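Local structure of outer membrane porin protein 32 (Delftia acidovorans, 2FGQ) at residues S37-G43 with F55-I61; K74-T78 with R89-L94; I9-V14 with L29-S35; A134-Y140 with F152-E158. The protein forms trimeric, anion-selective channels across the bacterial outer membrane and binds malate, probably a substrate that passes through them. All blocks are in the same frame, centred on the assembly; numbering follows the deposited sequence.

Contact 1. Residues S37-G43 with F55-I61. With SO4 (sulfate ion), chain G.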
# COMPACT_ATOMS: atom_id res chain seq x y z
N SER A 37 -9.48 9.15 -9.44
CA SER A 37 -8.07 8.83 -9.62
C SER A 37 -7.81 7.40 -9.20
O SER A 37 -8.38 6.93 -8.23
CB SER A 37 -7.17 9.73 -8.77
OG SER A 37 -7.37 11.09 -9.01
N ARG A 38 -6.98 6.73 -9.97
CA ARG A 38 -6.77 5.30 -9.76
C ARG A 38 -5.47 4.82 -10.33
O ARG A 38 -4.86 5.47 -11.20
CB ARG A 38 -7.94 4.52 -10.41
CG ARG A 38 -7.90 4.48 -11.93
CD ARG A 38 -9.24 4.16 -12.59
NE ARG A 38 -10.18 5.23 -12.37
CZ ARG A 38 -11.41 5.26 -12.84
NH1 ARG A 38 -11.91 4.22 -13.52
NH2 ARG A 38 -12.17 6.34 -12.64
N LEU A 39 -5.08 3.63 -9.88
CA LEU A 39 -3.90 2.92 -10.39
C LEU A 39 -4.28 1.44 -10.41
O LEU A 39 -4.80 0.96 -9.44
CB LEU A 39 -2.67 3.18 -9.52
CG LEU A 39 -1.42 2.40 -9.92
CD1 LEU A 39 -0.89 2.83 -11.25
CD2 LEU A 39 -0.36 2.63 -8.86
N GLY A 40 -4.07 0.77 -11.53
CA GLY A 40 -4.46 -0.62 -11.65
C GLY A 40 -3.65 -1.41 -12.63
O GLY A 40 -2.89 -0.89 -13.46
N LEU A 41 -3.84 -2.73 -12.52
CA LEU A 41 -3.27 -3.69 -13.41
C LEU A 41 -4.38 -4.63 -13.81
O LEU A 41 -5.13 -5.06 -12.96
CB LEU A 41 -2.20 -4.49 -12.69
CG LEU A 41 -0.95 -3.76 -12.21
CD1 LEU A 41 -1.17 -2.53 -11.37
CD2 LEU A 41 -0.06 -4.71 -11.44
N ARG A 42 -4.45 -4.98 -15.08
CA ARG A 42 -5.44 -5.94 -15.54
C ARG A 42 -4.88 -6.79 -16.62
O ARG A 42 -3.93 -6.44 -17.32
CB ARG A 42 -6.69 -5.23 -16.02
CG ARG A 42 -6.46 -4.29 -17.16
CD ARG A 42 -7.75 -3.46 -17.54
NE ARG A 42 -7.43 -2.49 -18.59
CZ ARG A 42 -7.71 -1.18 -18.60
NH1 ARG A 42 -8.42 -0.56 -17.65
NH2 ARG A 42 -7.30 -0.48 -19.65
N GLY A 43 -5.41 -7.99 -16.76
CA GLY A 43 -4.94 -8.85 -17.81
C GLY A 43 -6.00 -9.82 -18.24
O GLY A 43 -6.94 -10.08 -17.52
N PHE A 55 -7.85 -10.98 -14.73
CA PHE A 55 -7.75 -10.44 -13.40
C PHE A 55 -7.73 -8.91 -13.50
O PHE A 55 -7.43 -8.37 -14.56
CB PHE A 55 -6.50 -10.97 -12.68
CG PHE A 55 -5.25 -10.29 -13.09
CD1 PHE A 55 -4.78 -9.19 -12.38
CD2 PHE A 55 -4.60 -10.65 -14.26
CE1 PHE A 55 -3.67 -8.50 -12.80
CE2 PHE A 55 -3.44 -9.94 -14.67
CZ PHE A 55 -3.00 -8.87 -13.93
N TRP A 56 -8.03 -8.25 -12.39
CA TRP A 56 -8.08 -6.80 -12.37
C TRP A 56 -7.85 -6.34 -10.94
O TRP A 56 -8.59 -6.74 -10.02
CB TRP A 56 -9.47 -6.41 -12.87
CG TRP A 56 -9.67 -4.96 -13.13
CD1 TRP A 56 -9.43 -3.91 -12.29
CD2 TRP A 56 -10.20 -4.40 -14.33
NE1 TRP A 56 -9.82 -2.74 -12.90
CE2 TRP A 56 -10.27 -3.00 -14.15
CE3 TRP A 56 -10.62 -4.94 -15.54
CZ2 TRP A 56 -10.72 -2.12 -15.14
CZ3 TRP A 56 -11.09 -4.07 -16.53
CH2 TRP A 56 -11.14 -2.68 -16.33
N LEU A 57 -6.81 -5.54 -10.74
CA LEU A 57 -6.45 -5.02 -9.42
C LEU A 57 -6.42 -3.50 -9.57
O LEU A 57 -5.68 -2.99 -10.40
CB LEU A 57 -5.06 -5.48 -8.99
CG LEU A 57 -4.93 -6.98 -8.78
CD1 LEU A 57 -3.48 -7.34 -8.61
CD2 LEU A 57 -5.74 -7.45 -7.63
N GLU A 58 -7.25 -2.78 -8.81
CA GLU A 58 -7.31 -1.33 -8.94
C GLU A 58 -7.57 -0.68 -7.60
O GLU A 58 -8.42 -1.09 -6.82
CB GLU A 58 -8.42 -0.99 -9.90
CG GLU A 58 -8.63 0.47 -10.19
CD GLU A 58 -9.81 0.74 -11.11
OE1 GLU A 58 -9.98 0.02 -12.11
OE2 GLU A 58 -10.55 1.72 -10.86
N GLY A 59 -6.84 0.40 -7.36
CA GLY A 59 -6.98 1.20 -6.16
C GLY A 59 -7.05 2.68 -6.44
O GLY A 59 -6.56 3.15 -7.46
N GLU A 60 -7.67 3.38 -5.50
CA GLU A 60 -7.80 4.83 -5.65
C GLU A 60 -6.46 5.51 -5.33
O GLU A 60 -5.65 5.06 -4.51
CB GLU A 60 -8.84 5.37 -4.67
CG GLU A 60 -9.20 6.83 -4.88
CD GLU A 60 -10.47 7.30 -4.21
OE1 GLU A 60 -11.24 6.48 -3.65
OE2 GLU A 60 -10.73 8.55 -4.31
N ILE A 61 -6.23 6.60 -6.06
CA ILE A 61 -5.11 7.50 -5.85
C ILE A 61 -5.59 8.80 -5.24
O ILE A 61 -6.59 9.35 -5.65
CB ILE A 61 -4.37 7.74 -7.20
CG1 ILE A 61 -3.71 6.45 -7.66
CG2 ILE A 61 -3.40 8.92 -7.13
CD1 ILE A 61 -2.54 6.00 -6.84
S SO4 G . -14.96 5.73 -14.52
O1 SO4 G . -14.27 6.99 -14.92
O2 SO4 G . -16.37 5.73 -15.08
O3 SO4 G . -14.15 4.54 -14.96
O4 SO4 G . -15.01 5.65 -13.04
O HOH W 1 -10.92 1.57 -14.27

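Contact 2. Residues K74-T78 with R89-L94. With MLT (D-malate), chain H.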
# COMPACT_ATOMS: atom_id res chain seq x y z
N LYS A 74 -8.93 -1.53 -3.26
CA LYS A 74 -10.34 -1.54 -2.87
C LYS A 74 -11.31 -1.21 -3.99
O LYS A 74 -12.49 -1.48 -3.83
CB LYS A 74 -10.63 -0.71 -1.63
CG LYS A 74 -10.15 -1.33 -0.32
CD LYS A 74 -10.38 -0.38 0.85
CE LYS A 74 -11.79 -0.24 1.26
NZ LYS A 74 -11.83 0.66 2.47
N ARG A 75 -10.85 -0.65 -5.10
CA ARG A 75 -11.79 -0.33 -6.19
C ARG A 75 -12.21 -1.63 -6.88
O ARG A 75 -13.36 -1.79 -7.25
CB ARG A 75 -11.23 0.70 -7.18
CG ARG A 75 -11.17 2.08 -6.55
CD ARG A 75 -10.60 3.14 -7.44
NE ARG A 75 -11.26 3.17 -8.74
CZ ARG A 75 -12.46 3.70 -8.97
NH1 ARG A 75 -13.10 4.34 -8.00
NH2 ARG A 75 -12.99 3.63 -10.19
N ARG A 76 -11.27 -2.55 -7.11
CA ARG A 76 -11.62 -3.84 -7.74
C ARG A 76 -10.43 -4.78 -7.55
O ARG A 76 -9.25 -4.37 -7.73
CB ARG A 76 -11.81 -3.64 -9.24
CG ARG A 76 -12.21 -4.92 -10.00
CD ARG A 76 -12.76 -4.64 -11.35
NE ARG A 76 -12.84 -5.86 -12.15
CZ ARG A 76 -13.24 -5.90 -13.41
NH1 ARG A 76 -13.65 -4.78 -14.00
NH2 ARG A 76 -13.22 -7.04 -14.07
N SER A 77 -10.70 -6.02 -7.17
CA SER A 77 -9.64 -7.01 -7.04
C SER A 77 -10.19 -8.35 -7.42
O SER A 77 -10.43 -9.20 -6.56
CB SER A 77 -9.06 -7.03 -5.62
OG SER A 77 -10.02 -7.29 -4.62
N THR A 78 -10.41 -8.54 -8.72
CA THR A 78 -11.13 -9.71 -9.20
C THR A 78 -10.28 -10.64 -10.04
O THR A 78 -9.24 -10.28 -10.60
CB THR A 78 -12.34 -9.29 -10.09
OG1 THR A 78 -11.90 -8.37 -11.11
CG2 THR A 78 -13.39 -8.56 -9.25
N ARG A 89 -17.14 -13.10 -12.19
CA ARG A 89 -16.03 -12.48 -11.43
C ARG A 89 -16.11 -12.82 -9.95
O ARG A 89 -17.20 -12.81 -9.36
CB ARG A 89 -16.12 -10.98 -11.52
CG ARG A 89 -16.13 -10.38 -12.86
CD ARG A 89 -16.14 -8.82 -12.76
NE ARG A 89 -16.42 -8.21 -14.03
CZ ARG A 89 -16.73 -6.95 -14.21
NH1 ARG A 89 -16.87 -6.08 -13.20
NH2 ARG A 89 -16.92 -6.55 -15.45
N LEU A 90 -14.95 -13.10 -9.37
CA LEU A 90 -14.80 -13.29 -7.93
C LEU A 90 -13.90 -12.23 -7.35
O LEU A 90 -12.77 -12.09 -7.82
CB LEU A 90 -14.12 -14.63 -7.61
CG LEU A 90 -14.83 -15.99 -7.62
CD1 LEU A 90 -16.00 -16.12 -8.43
CD2 LEU A 90 -13.87 -17.20 -7.71
N GLY A 91 -14.36 -11.60 -6.27
CA GLY A 91 -13.56 -10.61 -5.57
C GLY A 91 -14.27 -9.29 -5.38
O GLY A 91 -15.35 -8.99 -5.95
N ARG A 92 -13.67 -8.43 -4.58
CA ARG A 92 -14.21 -7.12 -4.34
C ARG A 92 -14.37 -6.32 -5.65
O ARG A 92 -13.47 -6.29 -6.49
CB ARG A 92 -13.31 -6.33 -3.40
CG ARG A 92 -13.99 -4.96 -3.07
CD ARG A 92 -13.37 -4.26 -1.99
NE ARG A 92 -13.84 -2.91 -1.87
CZ ARG A 92 -14.86 -2.53 -1.11
NH1 ARG A 92 -15.63 -3.40 -0.47
NH2 ARG A 92 -15.12 -1.24 -1.00
N ASP A 93 -15.51 -5.68 -5.80
CA ASP A 93 -15.81 -4.92 -7.00
C ASP A 93 -17.03 -4.08 -6.73
O ASP A 93 -17.73 -4.24 -5.70
CB ASP A 93 -16.11 -5.93 -8.11
CG ASP A 93 -16.00 -5.38 -9.51
OD1 ASP A 93 -15.72 -4.15 -9.77
OD2 ASP A 93 -16.20 -6.19 -10.46
N LEU A 94 -17.31 -3.20 -7.66
CA LEU A 94 -18.67 -2.65 -7.77
C LEU A 94 -19.70 -3.76 -7.81
O LEU A 94 -19.51 -4.77 -8.50
CB LEU A 94 -18.82 -1.80 -9.03
CG LEU A 94 -17.98 -0.52 -9.07
CD1 LEU A 94 -18.02 0.00 -10.50
CD2 LEU A 94 -18.53 0.47 -8.11
C1 MLT H . -16.10 4.70 -8.96
O1 MLT H . -15.48 5.87 -9.19
O2 MLT H . -16.03 3.72 -9.81
C2 MLT H . -16.95 4.44 -7.78
O3 MLT H . -16.41 5.05 -6.63
C3 MLT H . -18.37 4.88 -8.11
C4 MLT H . -18.69 4.31 -9.47
O4 MLT H . -17.81 4.22 -10.44
O5 MLT H . -19.85 3.86 -9.75
O HOH W 2 -10.41 -12.02 -6.42

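Contact 3. Residues I9-V14 with L29-S35. With CA (calcium ion), chain C.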
# COMPACT_ATOMS: atom_id res chain seq x y z
N ILE A 9 -5.34 6.89 -13.63
CA ILE A 9 -5.80 8.27 -13.78
C ILE A 9 -5.30 9.06 -12.59
O ILE A 9 -5.49 8.66 -11.46
CB ILE A 9 -7.37 8.41 -13.85
CG1 ILE A 9 -7.97 7.53 -14.93
CG2 ILE A 9 -7.75 9.86 -14.03
CD1 ILE A 9 -9.48 7.58 -15.03
N VAL A 10 -4.70 10.21 -12.86
CA VAL A 10 -4.46 11.19 -11.80
C VAL A 10 -5.33 12.42 -12.12
O VAL A 10 -5.14 13.08 -13.15
CB VAL A 10 -2.99 11.59 -11.63
CG1 VAL A 10 -2.86 12.52 -10.45
CG2 VAL A 10 -2.12 10.38 -11.44
N ASP A 11 -6.28 12.67 -11.25
CA ASP A 11 -7.23 13.78 -11.37
C ASP A 11 -7.09 14.57 -10.07
O ASP A 11 -7.41 14.07 -8.98
CB ASP A 11 -8.64 13.24 -11.58
CG ASP A 11 -9.69 14.31 -11.61
OD1 ASP A 11 -9.58 15.31 -10.85
OD2 ASP A 11 -10.69 14.17 -12.35
N THR A 12 -6.55 15.79 -10.19
CA THR A 12 -6.28 16.65 -9.05
C THR A 12 -6.81 18.04 -9.37
O THR A 12 -6.74 18.49 -10.52
CB THR A 12 -4.78 16.63 -8.73
OG1 THR A 12 -4.43 15.29 -8.39
CG2 THR A 12 -4.42 17.43 -7.50
N ASN A 13 -7.33 18.69 -8.34
CA ASN A 13 -8.05 19.95 -8.53
C ASN A 13 -7.77 20.94 -7.41
O ASN A 13 -7.23 20.61 -6.37
CB ASN A 13 -9.59 19.73 -8.68
CG ASN A 13 -10.18 18.91 -7.52
OD1 ASN A 13 -10.06 19.31 -6.34
ND2 ASN A 13 -10.84 17.78 -7.84
N VAL A 14 -8.16 22.18 -7.65
CA VAL A 14 -8.43 23.12 -6.59
C VAL A 14 -9.95 23.15 -6.38
O VAL A 14 -10.71 23.07 -7.33
CB VAL A 14 -7.85 24.52 -6.90
CG1 VAL A 14 -8.28 25.51 -5.88
CG2 VAL A 14 -6.33 24.46 -6.96
N LEU A 29 -6.57 21.80 -2.15
CA LEU A 29 -6.19 20.95 -3.26
C LEU A 29 -6.92 19.64 -3.01
O LEU A 29 -6.71 19.02 -1.98
CB LEU A 29 -4.67 20.74 -3.34
CG LEU A 29 -4.22 20.16 -4.69
CD1 LEU A 29 -4.19 21.27 -5.73
CD2 LEU A 29 -2.91 19.45 -4.57
N GLY A 30 -7.76 19.23 -3.92
CA GLY A 30 -8.50 17.99 -3.82
C GLY A 30 -8.27 17.10 -5.03
O GLY A 30 -7.37 17.29 -5.82
N THR A 31 -9.09 16.06 -5.12
CA THR A 31 -8.92 15.05 -6.15
C THR A 31 -10.21 14.61 -6.78
O THR A 31 -11.31 14.81 -6.22
CB THR A 31 -8.19 13.79 -5.58
OG1 THR A 31 -9.00 13.16 -4.56
CG2 THR A 31 -6.83 14.15 -4.98
N SER A 32 -10.08 14.00 -7.96
CA SER A 32 -11.12 13.15 -8.49
C SER A 32 -12.42 13.92 -8.76
O SER A 32 -13.52 13.47 -8.43
CB SER A 32 -11.30 11.96 -7.55
OG SER A 32 -10.13 11.16 -7.54
N GLY A 33 -12.29 15.06 -9.44
CA GLY A 33 -13.43 15.89 -9.77
C GLY A 33 -14.16 15.48 -11.03
O GLY A 33 -15.36 15.72 -11.13
N ALA A 34 -13.44 14.92 -12.00
CA ALA A 34 -14.00 14.49 -13.29
C ALA A 34 -14.04 12.95 -13.41
O ALA A 34 -15.01 12.38 -13.88
CB ALA A 34 -13.24 15.10 -14.45
N SER A 35 -12.98 12.27 -12.97
CA SER A 35 -12.96 10.80 -12.85
C SER A 35 -12.23 10.45 -11.58
O SER A 35 -11.31 11.16 -11.19
CB SER A 35 -12.23 10.17 -14.01
OG SER A 35 -12.85 10.43 -15.26
CA CA C . -6.40 18.25 0.25
O HOH W 3 -6.10 16.65 2.10

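Contact 4. Residues A134-Y140 with F152-E158. With CA (calcium ion), chain B.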
# COMPACT_ATOMS: atom_id res chain seq x y z
N ALA A 134 -18.83 -4.29 -2.77
CA ALA A 134 -18.92 -5.31 -1.74
C ALA A 134 -17.66 -6.16 -1.67
O ALA A 134 -17.12 -6.54 -2.71
CB ALA A 134 -20.10 -6.27 -2.03
N ASN A 135 -17.26 -6.49 -0.45
CA ASN A 135 -16.33 -7.59 -0.21
C ASN A 135 -17.00 -8.93 -0.49
O ASN A 135 -18.23 -9.05 -0.43
CB ASN A 135 -15.86 -7.60 1.26
CG ASN A 135 -15.10 -6.33 1.68
OD1 ASN A 135 -15.16 -5.89 2.86
ND2 ASN A 135 -14.41 -5.78 0.80
N ASN A 136 -16.18 -9.91 -0.79
CA ASN A 136 -16.64 -11.32 -0.83
C ASN A 136 -17.71 -11.52 -1.87
O ASN A 136 -18.61 -12.36 -1.70
CB ASN A 136 -17.20 -11.72 0.52
CG ASN A 136 -16.22 -11.39 1.68
OD1 ASN A 136 -15.01 -11.66 1.56
ND2 ASN A 136 -16.72 -10.77 2.75
N LEU A 137 -17.56 -10.83 -3.00
CA LEU A 137 -18.56 -10.78 -4.06
C LEU A 137 -18.31 -11.79 -5.21
O LEU A 137 -17.18 -11.98 -5.68
CB LEU A 137 -18.56 -9.34 -4.61
CG LEU A 137 -19.54 -9.07 -5.77
CD1 LEU A 137 -21.00 -9.14 -5.32
CD2 LEU A 137 -19.22 -7.71 -6.32
N ILE A 138 -19.40 -12.42 -5.65
CA ILE A 138 -19.42 -13.19 -6.88
C ILE A 138 -20.45 -12.55 -7.77
O ILE A 138 -21.59 -12.36 -7.32
CB ILE A 138 -19.84 -14.65 -6.63
CG1 ILE A 138 -18.83 -15.32 -5.74
CG2 ILE A 138 -19.91 -15.37 -7.97
CD1 ILE A 138 -19.10 -16.81 -5.40
N SER A 139 -20.06 -12.23 -9.00
CA SER A 139 -21.02 -11.65 -9.93
C SER A 139 -21.03 -12.39 -11.24
O SER A 139 -20.03 -13.03 -11.63
CB SER A 139 -20.74 -10.21 -10.23
OG SER A 139 -20.78 -9.41 -9.09
N TYR A 140 -22.18 -12.33 -11.89
CA TYR A 140 -22.39 -12.91 -13.21
C TYR A 140 -23.04 -11.84 -14.08
O TYR A 140 -24.07 -11.28 -13.72
CB TYR A 140 -23.26 -14.17 -13.13
CG TYR A 140 -23.70 -14.63 -14.50
CD1 TYR A 140 -22.76 -14.89 -15.50
CD2 TYR A 140 -25.04 -14.77 -14.82
CE1 TYR A 140 -23.12 -15.23 -16.78
CE2 TYR A 140 -25.41 -15.11 -16.11
CZ TYR A 140 -24.46 -15.35 -17.07
OH TYR A 140 -24.88 -15.72 -18.34
N PHE A 152 -25.98 -10.01 -11.99
CA PHE A 152 -26.41 -10.57 -10.73
C PHE A 152 -25.20 -10.74 -9.82
O PHE A 152 -24.14 -11.11 -10.26
CB PHE A 152 -27.03 -11.95 -10.94
CG PHE A 152 -28.07 -11.99 -12.00
CD1 PHE A 152 -29.39 -11.71 -11.68
CD2 PHE A 152 -27.73 -12.29 -13.31
CE1 PHE A 152 -30.36 -11.73 -12.69
CE2 PHE A 152 -28.68 -12.32 -14.30
CZ PHE A 152 -29.99 -12.03 -13.98
N GLY A 153 -25.40 -10.47 -8.54
CA GLY A 153 -24.32 -10.60 -7.57
C GLY A 153 -24.80 -11.12 -6.24
O GLY A 153 -25.94 -10.87 -5.83
N TYR A 154 -23.90 -11.83 -5.58
CA TYR A 154 -24.08 -12.33 -4.22
C TYR A 154 -22.76 -12.06 -3.49
O TYR A 154 -21.74 -12.45 -3.96
CB TYR A 154 -24.38 -13.85 -4.17
CG TYR A 154 -24.70 -14.27 -2.77
CD1 TYR A 154 -26.00 -14.18 -2.29
CD2 TYR A 154 -23.70 -14.70 -1.90
CE1 TYR A 154 -26.31 -14.54 -0.97
CE2 TYR A 154 -24.00 -15.06 -0.59
CZ TYR A 154 -25.31 -14.97 -0.13
OH TYR A 154 -25.62 -15.32 1.18
N ALA A 155 -22.84 -11.41 -2.35
CA ALA A 155 -21.66 -11.23 -1.50
C ALA A 155 -21.94 -11.90 -0.18
O ALA A 155 -22.95 -11.64 0.46
CB ALA A 155 -21.27 -9.77 -1.26
N PHE A 156 -21.00 -12.73 0.24
CA PHE A 156 -21.09 -13.43 1.49
C PHE A 156 -20.84 -12.53 2.71
O PHE A 156 -19.90 -11.74 2.75
CB PHE A 156 -20.04 -14.55 1.53
CG PHE A 156 -20.19 -15.59 0.45
CD1 PHE A 156 -19.56 -15.46 -0.75
CD2 PHE A 156 -20.94 -16.72 0.68
CE1 PHE A 156 -19.69 -16.42 -1.73
CE2 PHE A 156 -21.09 -17.71 -0.31
CZ PHE A 156 -20.48 -17.56 -1.52
N ASP A 157 -21.65 -12.69 3.73
CA ASP A 157 -21.47 -12.01 4.99
C ASP A 157 -20.39 -12.59 5.87
O ASP A 157 -19.76 -11.86 6.63
CB ASP A 157 -22.78 -11.97 5.78
CG ASP A 157 -23.40 -13.31 5.90
OD1 ASP A 157 -23.19 -14.04 6.93
OD2 ASP A 157 -24.10 -13.77 4.98
N GLU A 158 -20.20 -13.89 5.75
CA GLU A 158 -19.16 -14.59 6.53
C GLU A 158 -19.37 -14.44 8.04
O GLU A 158 -18.42 -14.42 8.84
CB GLU A 158 -17.75 -14.14 6.11
CG GLU A 158 -17.58 -14.36 4.63
CD GLU A 158 -16.27 -13.90 4.02
OE1 GLU A 158 -15.48 -13.18 4.67
OE2 GLU A 158 -16.09 -14.26 2.82
CA CA B . -13.81 -13.24 2.78
O HOH W 4 -19.12 -9.18 3.44
O HOH W 5 -13.06 -11.41 4.25

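Contact 1. Residues S37-G43 with F55-I61
A sulfate ion, probably from the crystallisation liquor, sits at the edge of the Arg38 guanidinium: Arg38 NH1 gives sulfate O3 a 2.7 Å hydrogen bond and NH2 gives O4 one of 2.9 Å. On the strand opposite, Glu58 faces the same arginine only loosely. Glu58 OE2 lies a long 3.8 Å from Arg38 NE and well out of the guanidinium plane, so the pairing is of charge alone, while one water bridges Arg38 NH1 (2.9 Å) and Glu58 OE1 (2.8 Å). The stronger partner of Glu58 is Arg75, and Trp56 NE1 donates to Glu58 OE1 at 2.9 Å. The two strands form an antiparallel hairpin in the wall of the 16-stranded porin barrel, running at 177° with axes 4.6 Å apart. Paired bonds such as Leu41 N to Leu57 O and Leu57 N to Leu41 O, both 2.8 Å, alternate with non-hydrogen-bonded pairs. Gly40 and Glu58 have CA atoms 4.0 Å apart, and a CB on Gly40 would clash with Leu57 O. Arg42 CD lies over the Trp56 six-membered ring, a CH-pi contact 3.7 Å from the centroid. The other face, carrying Leu39, Leu41, Phe55 and Leu57, packs against both neighbouring subunits, Phe55 stacking on Phe332 of the second.

Contact 2. Residues K74-T78 with R89-L94
Arg92, with the most surface covered here, lays its extended side chain along 74-78 so that Arg92 NE donates to Lys74 O at 2.8 Å, while Arg92 O accepts from Ser77 N at 2.9 Å. Asp128 takes its NH1 in a salt bridge. Thr78 puts CG2 3.6 Å from Arg92 O, and Thr78 OG1 accepts from Arg76 NE at 2.9 Å. The Arg76 guanidinium also lies flat on that of Arg89, centres 3.7 Å apart and planes at 14°; Asp93 eases the like charges, OD2 binding Arg89 NH1 at 2.8 Å and lying a long 3.8 Å from Arg76 NE. These segments form the open end of a barrel hairpin, where Arg75 and Arg76 both face Glu58 in a classic beta bulge. Beside Gly91, whose backbone angles call for glycine, a water joins Ser77 O (2.8 Å) to Leu90 O (2.7 Å). Arg75, salt-bridged to Glu58, reaches the malate: NH1 to O1 and NH2 to O2, both 3.1 Å. Thr36, Thr102 and Arg133 also bind this ligand.

Contact 3. Residues I9-V14 with L29-S35
Ile9 CD1 lies 3.9 Å from Ser35 CB. Two residues on, Asp11 holds most of the contact together. Asp11 O accepts from Ser32 N at 2.9 Å, and the Asp11 carboxylate meets the turn where 29-35 leaves the strand: OD1 takes Gly33 N at 3.1 Å, and OD2 takes both Ala34 N at 2.9 Å and Ser35 N at 3.0 Å. Tyr289 hydrogen-bonds both Asp11 OD1 and Asn13 ND2. Thr12 pairs with Thr31 across a non-hydrogen-bonded position, CA atoms 4.2 Å apart. Asn13 then makes the regular two-bond pair of an antiparallel sheet, Asn13 N to Gly30 O and Gly30 N to Asn13 O, each 2.9 Å; a CB on Gly30 would clash with Asn13 OD1. Val14 closes the segment, CG2 lying 4.0 Å from Leu29 CD1. Beyond it Leu29 O binds calcium at 2.4 Å, with Asp64 and Gly309 of the same chain and Asn136 and Glu158 of the third subunit. The two strands are the first hairpin of the porin barrel. One carboxylate accepting three consecutive backbone NH groups implies a firmly shaped loop at a break in strand 26-48, while the metal ties the far end to a neighbouring subunit.

Contact 4. Residues A134-Y140 with F152-E158
Gly153, with no side chain, leaves a hollow in this hairpin contact that Leu137 CD1, 4.3 Å from Gly153 CA, and Ser139 OG, 4.0 Å from that same atom, border. A CB at this place would be tight against the leucine. On the same face Ala155 is a small bump set among Ala134, Leu137 and the Asn135 carbonyl, Ala155 CB lying 3.8 Å from Ala134 CB, 4.1 Å from Leu137 CD1 and 3.2 Å from Asn135 O. The other face is bulkier. Ile138 CD1 meets the edge of the Phe156 ring at CE1, 3.7 Å away, and Tyr140 and Phe152 touch through their CD2 atoms at 4.0 Å, while the end of the Tyr154 side chain leads off from 134-140. Beneath these side chains the backbones run antiparallel at 167°, with Ile138 N to Tyr154 O and Tyr154 N to Ile138 O both 2.9 Å. Past the strand ends Asn136 stays engaged: Asn136 O accepts from Phe156 N at 3.1 Å, and a water joins Asn136 ND2 (3.0 Å) to Phe156 O (2.8 Å). Asn136 OD1, at 2.3 Å, and both Glu158 carboxylate oxygens, OE1 and OE2 at 2.5 Å, bind one calcium. Leu29, Asp64 and Gly309 of the second subunit also bind it, making this end of a porin barrel hairpin half of an intersubunit calcium site in the trimer.

Along the chain the order is contact 3, contact 1, contact 2, contact 4, each closing before the next opens, and all four use the same antiparallel 16-stranded barrel. Contacts 3 and 1 share strand 26-48, centres about 17 Å apart. Contacts 1 and 2, centres about 10 Å apart, lie on neighbouring strands 51-60 and 76-83, joined by the Glu58–Arg75 salt bridge; contacts 2 and 4, centres about 9 Å apart, meet through strands 86-90 and 137-141. The ends of the series, contacts 3 and 4, stand about 30 Å apart between centres, on opposite sides of the chain's centre. Between subunits they meet: calcium joins 29-35 of one chain to 134-140 and 152-158 of another, tying the barrels into the trimer.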